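Local coordinates for metallo-beta-lactamase superfamily protein (PDB 2ZWR), which binds two zinc ions in the active site of a metallo-beta-lactamase fold and probably acts as a hydrolase, at residues A[26-31]-A[50-55]. Numbering follows the deposited sequence.
Sequences LIDPGD and ILLTHA. With ZN (zinc ion), chain G; ZN (zinc ion), chain D.
The pairing of I27 with L51 and of D28 with T53 closes the beta-alpha-beta unit of strand 23-27, helix 33-43 and strand 50-51, where the metallo-beta-lactamase fold passes from sheet to metal site. The strands run parallel: L51 N donates to L26 O (2.9 Å), and D28 N returns the link to L51 O. Beyond the I27–L51 bridge the D28 carboxylate takes over from the backbone. D28, its CG anti to its carbonyl carbon (chi1 -63°), reaches T53 with both oxygens: D28 OD1 accepts T53 N at 2.9 Å and D28 OD2 accepts T53 OG1 at 2.7 Å, each through its syn lone pair. T53 OG1, set between its own N and carbonyl carbon (chi1 65°), gives its proton to D28 OD2 and accepts H54 ND1 at 2.9 Å, almost in the plane of the imidazole. H54 NE2 binds zinc at 2.2 Å, alongside H56, H125 and D144. D28 OD2 also receives a hydrogen bond from ND1 of H59, a ligand of the second zinc. Next in the chain, P29 lays CD against I50 CG2 (3.7 Å) and L52 CD2, while L36, V63 and L66 from the flanking helices meet the same proline. The buried D28 is thus second shell to the zinc of H59 and, through the T53 hydroxyl, third shell to the zinc of H54. With ND1 of H54 donating, NE2 keeps its lone pair for zinc, and the nearby carboxylate would probably make both imidazoles stronger electron donors to their metals.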
loop_
_atom_site.group_PDB
_atom_site.type_symbol
_atom_site.label_atom_id
_atom_site.label_comp_id
_atom_site.label_asym_id
_atom_site.label_seq_id
_atom_site.Cartn_x
_atom_site.Cartn_y
_atom_site.Cartn_z
ATOM N N LEU A 26 4.338 0.233 -9.156
ATOM C CA LEU A 26 4.802 0.891 -7.968
ATOM C C LEU A 26 3.663 0.987 -6.950
ATOM O O LEU A 26 2.643 1.625 -7.214
ATOM C CB LEU A 26 5.335 2.275 -8.340
ATOM C CG LEU A 26 5.817 3.174 -7.208
ATOM C CD1 LEU A 26 6.875 2.484 -6.371
ATOM C CD2 LEU A 26 6.314 4.483 -7.819
ATOM N N ILE A 27 3.856 0.334 -5.800
ATOM C CA ILE A 27 2.879 0.301 -4.707
ATOM C C ILE A 27 3.185 1.343 -3.625
ATOM O O ILE A 27 4.278 1.341 -3.053
ATOM C CB ILE A 27 2.817 -1.118 -4.058
ATOM C CG1 ILE A 27 2.385 -2.163 -5.092
ATOM C CG2 ILE A 27 1.903 -1.143 -2.817
ATOM C CD1 ILE A 27 2.444 -3.616 -4.591
ATOM N N ASP A 28 2.206 2.206 -3.341
ATOM C CA ASP A 28 2.268 3.213 -2.258
ATOM C C ASP A 28 3.510 4.149 -2.282
ATOM O O ASP A 28 4.302 4.156 -1.321
ATOM C CB ASP A 28 2.170 2.554 -0.870
ATOM C CG ASP A 28 0.847 1.841 -0.625
ATOM O OD1 ASP A 28 -0.050 1.875 -1.489
ATOM O OD2 ASP A 28 0.711 1.238 0.466
ATOM N N PRO A 29 3.671 4.959 -3.350
ATOM C CA PRO A 29 4.780 5.935 -3.347
ATOM C C PRO A 29 4.495 7.084 -2.370
ATOM O O PRO A 29 3.901 8.082 -2.762
ATOM C CB PRO A 29 4.787 6.462 -4.787
ATOM C CG PRO A 29 3.364 6.257 -5.275
ATOM C CD PRO A 29 2.848 5.042 -4.573
ATOM N N GLY A 30 4.934 6.929 -1.119
ATOM C CA GLY A 30 4.512 7.783 -0.018
ATOM C C GLY A 30 5.172 9.145 0.112
ATOM O O GLY A 30 4.557 10.105 0.603
ATOM N N ASP A 31 6.419 9.233 -0.332
ATOM C CA ASP A 31 7.202 10.436 -0.188
ATOM C C ASP A 31 8.514 10.278 -0.932
ATOM O O ASP A 31 8.806 9.207 -1.479
ATOM C CB ASP A 31 7.473 10.692 1.303
ATOM C CG ASP A 31 7.733 12.145 1.608
ATOM O OD1 ASP A 31 7.693 12.973 0.682
ATOM O OD2 ASP A 31 7.994 12.463 2.776
ATOM N N ILE A 50 0.565 3.166 -10.689
ATOM C CA ILE A 50 0.661 3.283 -9.244
ATOM C C ILE A 50 -0.534 2.529 -8.645
ATOM O O ILE A 50 -1.672 2.750 -9.054
ATOM C CB ILE A 50 0.689 4.784 -8.795
ATOM C CG1 ILE A 50 2.039 5.424 -9.178
ATOM C CG2 ILE A 50 0.400 4.915 -7.279
ATOM C CD1 ILE A 50 2.163 6.944 -8.963
ATOM N N LEU A 51 -0.259 1.606 -7.717
ATOM C CA LEU A 51 -1.298 0.845 -7.008
ATOM C C LEU A 51 -1.274 1.275 -5.539
ATOM O O LEU A 51 -0.210 1.294 -4.918
ATOM C CB LEU A 51 -1.046 -0.669 -7.127
ATOM C CG LEU A 51 -1.652 -1.468 -8.307
ATOM C CD1 LEU A 51 -1.460 -0.812 -9.675
ATOM C CD2 LEU A 51 -1.139 -2.914 -8.330
ATOM N N LEU A 52 -2.441 1.633 -5.002
ATOM C CA LEU A 52 -2.534 2.108 -3.613
ATOM C C LEU A 52 -3.321 1.170 -2.699
ATOM O O LEU A 52 -4.500 0.909 -2.943
ATOM C CB LEU A 52 -3.115 3.534 -3.550
ATOM C CG LEU A 52 -2.399 4.642 -4.341
ATOM C CD1 LEU A 52 -3.210 5.940 -4.269
ATOM C CD2 LEU A 52 -0.956 4.868 -3.862
ATOM N N THR A 53 -2.652 0.675 -1.650
ATOM C CA THR A 53 -3.309 -0.125 -0.611
ATOM C C THR A 53 -4.341 0.729 0.085
ATOM O O THR A 53 -5.435 0.260 0.385
ATOM C CB THR A 53 -2.326 -0.698 0.457
ATOM O OG1 THR A 53 -1.727 0.379 1.199
ATOM C CG2 THR A 53 -1.257 -1.607 -0.180
ATOM N N HIS A 54 -3.990 1.993 0.332
ATOM C CA HIS A 54 -4.935 2.978 0.871
ATOM C C HIS A 54 -4.388 4.397 0.681
ATOM O O HIS A 54 -3.289 4.565 0.141
ATOM C CB HIS A 54 -5.286 2.664 2.335
ATOM C CG HIS A 54 -4.146 2.830 3.300
ATOM N ND1 HIS A 54 -2.989 2.087 3.228
ATOM C CD2 HIS A 54 -4.011 3.627 4.385
ATOM C CE1 HIS A 54 -2.182 2.435 4.214
ATOM N NE2 HIS A 54 -2.778 3.368 4.931
ATOM N N ALA A 55 -5.146 5.402 1.120
ATOM C CA ALA A 55 -4.837 6.810 0.821
ATOM C C ALA A 55 -4.550 7.702 2.028
ATOM O O ALA A 55 -4.746 8.912 1.952
ATOM C CB ALA A 55 -5.930 7.433 -0.034
HETATM ZN ZN ZN G . 8.369 14.964 1.128
HETATM ZN ZN ZN D . -2.368 4.097 6.950
HETATM O O HOH W 1 9.895 14.406 2.445
HETATM O O HOH W 2 -0.575 5.111 7.192
#